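DELTA1-pyrroline-2-carboxylate reductase (PDB 6T3E) catalyses the reduction of Delta1-pyrroline-2-carboxylate to L-proline, using NADH or a related reduced nicotinamide cofactor as hydride donor. Local coordinates at residues B[212-217]-B[233-238]. Numbering follows the deposited sequence.
Sequences EATEKS and GGWIRE
Thr214 sets its methyl group against two consecutive residues of the facing loop, CG2 lying 3.8 Å from CB of Trp235 and 3.7 Å from CG1 of Ile236. Its side chain meets that of Trp235 at about a right angle, and the hydroxyl sits at the indole edge, near the ring plane, where OG1 of Thr214 comes within 3.9 Å of CE3 of Trp235. With OG1 anti to the carbonyl carbon (chi1 -55°), CG2 lies anti to the backbone N and faces the loop, while OG1 hydrogen-bonds back to the carbonyl of Ala210, one turn earlier in the helix. Glu215 also crosses Trp235 at about a right angle: CG of Glu215 lies 3.5 Å from the carbonyl O of Trp235 and packs near its CB, the carboxylate stands nearly perpendicular to the indole, at 82°, and OE1 of Glu215 forms a salt bridge with NE of Arg211. In the Rossmann-type dinucleotide-binding domain this joins helix 210-215 to the loop linking the parallel strands 219-222 and 241-244, with the Trp235 side chain about 10 Å from bound NADH. Arg237, extended from CG to NE, gives a weak, bent hydrogen bond from NE to the carbonyl O of Glu215 (3.2 Å, 127°). The carbonyl O of Ser217 lies over one face of the Arg237 guanidinium, offset toward the rim, 3.2 Å from Arg237 NH2 but at a poor angle for bonding; the stronger partner of NH2 is the carboxylate of Asp218, in a salt bridge.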
loop_
_atom_site.group_PDB
_atom_site.type_symbol
_atom_site.label_atom_id
_atom_site.label_comp_id
_atom_site.label_asym_id
_atom_site.label_seq_id
_atom_site.Cartn_x
_atom_site.Cartn_y
_atom_site.Cartn_z
ATOM N N GLU B 212 32.684 23.578 4.405
ATOM C CA GLU B 212 33.885 23.083 3.741
ATOM C C GLU B 212 33.563 21.965 2.757
ATOM O O GLU B 212 34.099 21.940 1.644
ATOM C CB GLU B 212 34.901 22.603 4.783
ATOM C CG GLU B 212 36.201 22.117 4.181
ATOM C CD GLU B 212 37.189 21.698 5.235
ATOM O OE1 GLU B 212 38.192 21.033 4.891
ATOM O OE2 GLU B 212 36.950 22.033 6.416
ATOM N N ALA B 213 32.704 21.023 3.150
ATOM C CA ALA B 213 32.343 19.940 2.243
ATOM C C ALA B 213 31.642 20.475 1.004
ATOM O O ALA B 213 31.844 19.962 -0.099
ATOM C CB ALA B 213 31.459 18.921 2.957
ATOM N N THR B 214 30.830 21.526 1.161
ATOM C CA THR B 214 30.122 22.089 0.016
ATOM C C THR B 214 31.063 22.874 -0.898
ATOM O O THR B 214 31.000 22.740 -2.126
ATOM C CB THR B 214 28.972 22.967 0.513
ATOM O OG1 THR B 214 28.133 22.196 1.383
ATOM C CG2 THR B 214 28.142 23.510 -0.645
ATOM N N GLU B 215 31.970 23.660 -0.316
ATOM C CA GLU B 215 32.830 24.528 -1.114
ATOM C C GLU B 215 33.806 23.735 -1.973
ATOM O O GLU B 215 34.137 24.163 -3.085
ATOM C CB GLU B 215 33.601 25.485 -0.204
ATOM C CG GLU B 215 32.951 26.855 -0.063
ATOM C CD GLU B 215 33.538 27.674 1.069
ATOM O OE1 GLU B 215 32.965 28.737 1.384
ATOM O OE2 GLU B 215 34.570 27.259 1.639
ATOM N N LYS B 216 34.273 22.586 -1.491
ATOM C CA LYS B 216 35.311 21.839 -2.185
ATOM C C LYS B 216 34.766 20.739 -3.084
ATOM O O LYS B 216 35.557 19.996 -3.673
ATOM C CB LYS B 216 36.289 21.236 -1.174
ATOM C CG LYS B 216 36.966 22.261 -0.303
ATOM C CD LYS B 216 37.494 21.638 0.966
ATOM C CE LYS B 216 38.905 21.109 0.784
ATOM N NZ LYS B 216 39.529 20.876 2.110
ATOM N N SER B 217 33.447 20.632 -3.221
ATOM C CA SER B 217 32.819 19.525 -3.928
ATOM C C SER B 217 32.733 19.773 -5.429
ATOM O O SER B 217 32.379 20.868 -5.876
ATOM C CB SER B 217 31.408 19.287 -3.392
ATOM O OG SER B 217 31.434 18.734 -2.096
ATOM N N GLY B 233 23.345 28.135 -0.118
ATOM C CA GLY B 233 23.679 28.335 -1.515
ATOM C C GLY B 233 24.914 29.188 -1.714
ATOM O O GLY B 233 25.658 28.985 -2.676
ATOM N N GLY B 234 25.190 30.100 -0.774
ATOM C CA GLY B 234 26.352 30.970 -0.881
ATOM C C GLY B 234 27.673 30.230 -0.970
ATOM O O GLY B 234 28.675 30.813 -1.404
ATOM N N TRP B 235 27.701 28.959 -0.561
ATOM C CA TRP B 235 28.916 28.159 -0.599
ATOM C C TRP B 235 29.137 27.460 -1.928
ATOM O O TRP B 235 30.284 27.135 -2.257
ATOM C CB TRP B 235 28.895 27.102 0.509
ATOM C CG TRP B 235 28.541 27.640 1.859
ATOM C CD1 TRP B 235 28.759 28.914 2.331
ATOM C CD2 TRP B 235 27.909 26.920 2.923
ATOM N NE1 TRP B 235 28.293 29.021 3.616
ATOM C CE2 TRP B 235 27.776 27.811 4.006
ATOM C CE3 TRP B 235 27.449 25.605 3.069
ATOM C CZ2 TRP B 235 27.201 27.429 5.216
ATOM C CZ3 TRP B 235 26.875 25.230 4.273
ATOM C CH2 TRP B 235 26.748 26.142 5.325
ATOM N N ILE B 236 28.076 27.214 -2.689
ATOM C CA ILE B 236 28.175 26.385 -3.885
ATOM C C ILE B 236 28.812 27.182 -5.017
ATOM O O ILE B 236 28.238 28.165 -5.499
ATOM C CB ILE B 236 26.794 25.859 -4.294
ATOM C CG1 ILE B 236 26.008 25.443 -3.045
ATOM C CG2 ILE B 236 26.947 24.700 -5.246
ATOM C CD1 ILE B 236 24.676 24.774 -3.328
ATOM N N ARG B 237 29.977 26.732 -5.474
ATOM C CA ARG B 237 30.601 27.342 -6.636
ATOM C C ARG B 237 30.043 26.707 -7.906
ATOM O O ARG B 237 29.355 25.688 -7.870
ATOM C CB ARG B 237 32.125 27.208 -6.578
ATOM C CG ARG B 237 32.634 25.816 -6.305
ATOM C CD ARG B 237 34.152 25.774 -6.412
ATOM N NE ARG B 237 34.679 24.423 -6.231
ATOM C CZ ARG B 237 34.581 23.447 -7.131
ATOM N NH1 ARG B 237 33.967 23.659 -8.290
ATOM N NH2 ARG B 237 35.097 22.251 -6.870
ATOM N N GLU B 238 30.323 27.339 -9.039
ATOM C CA GLU B 238 29.782 26.851 -10.294
ATOM C C GLU B 238 30.349 25.475 -10.639
ATOM O O GLU B 238 31.396 25.046 -10.141
ATOM C CB GLU B 238 30.059 27.837 -11.427
ATOM C CG GLU B 238 31.345 28.609 -11.301
ATOM C CD GLU B 238 31.505 29.625 -12.418
ATOM O OE1 GLU B 238 32.372 29.414 -13.297
ATOM O OE2 GLU B 238 30.756 30.628 -12.425
#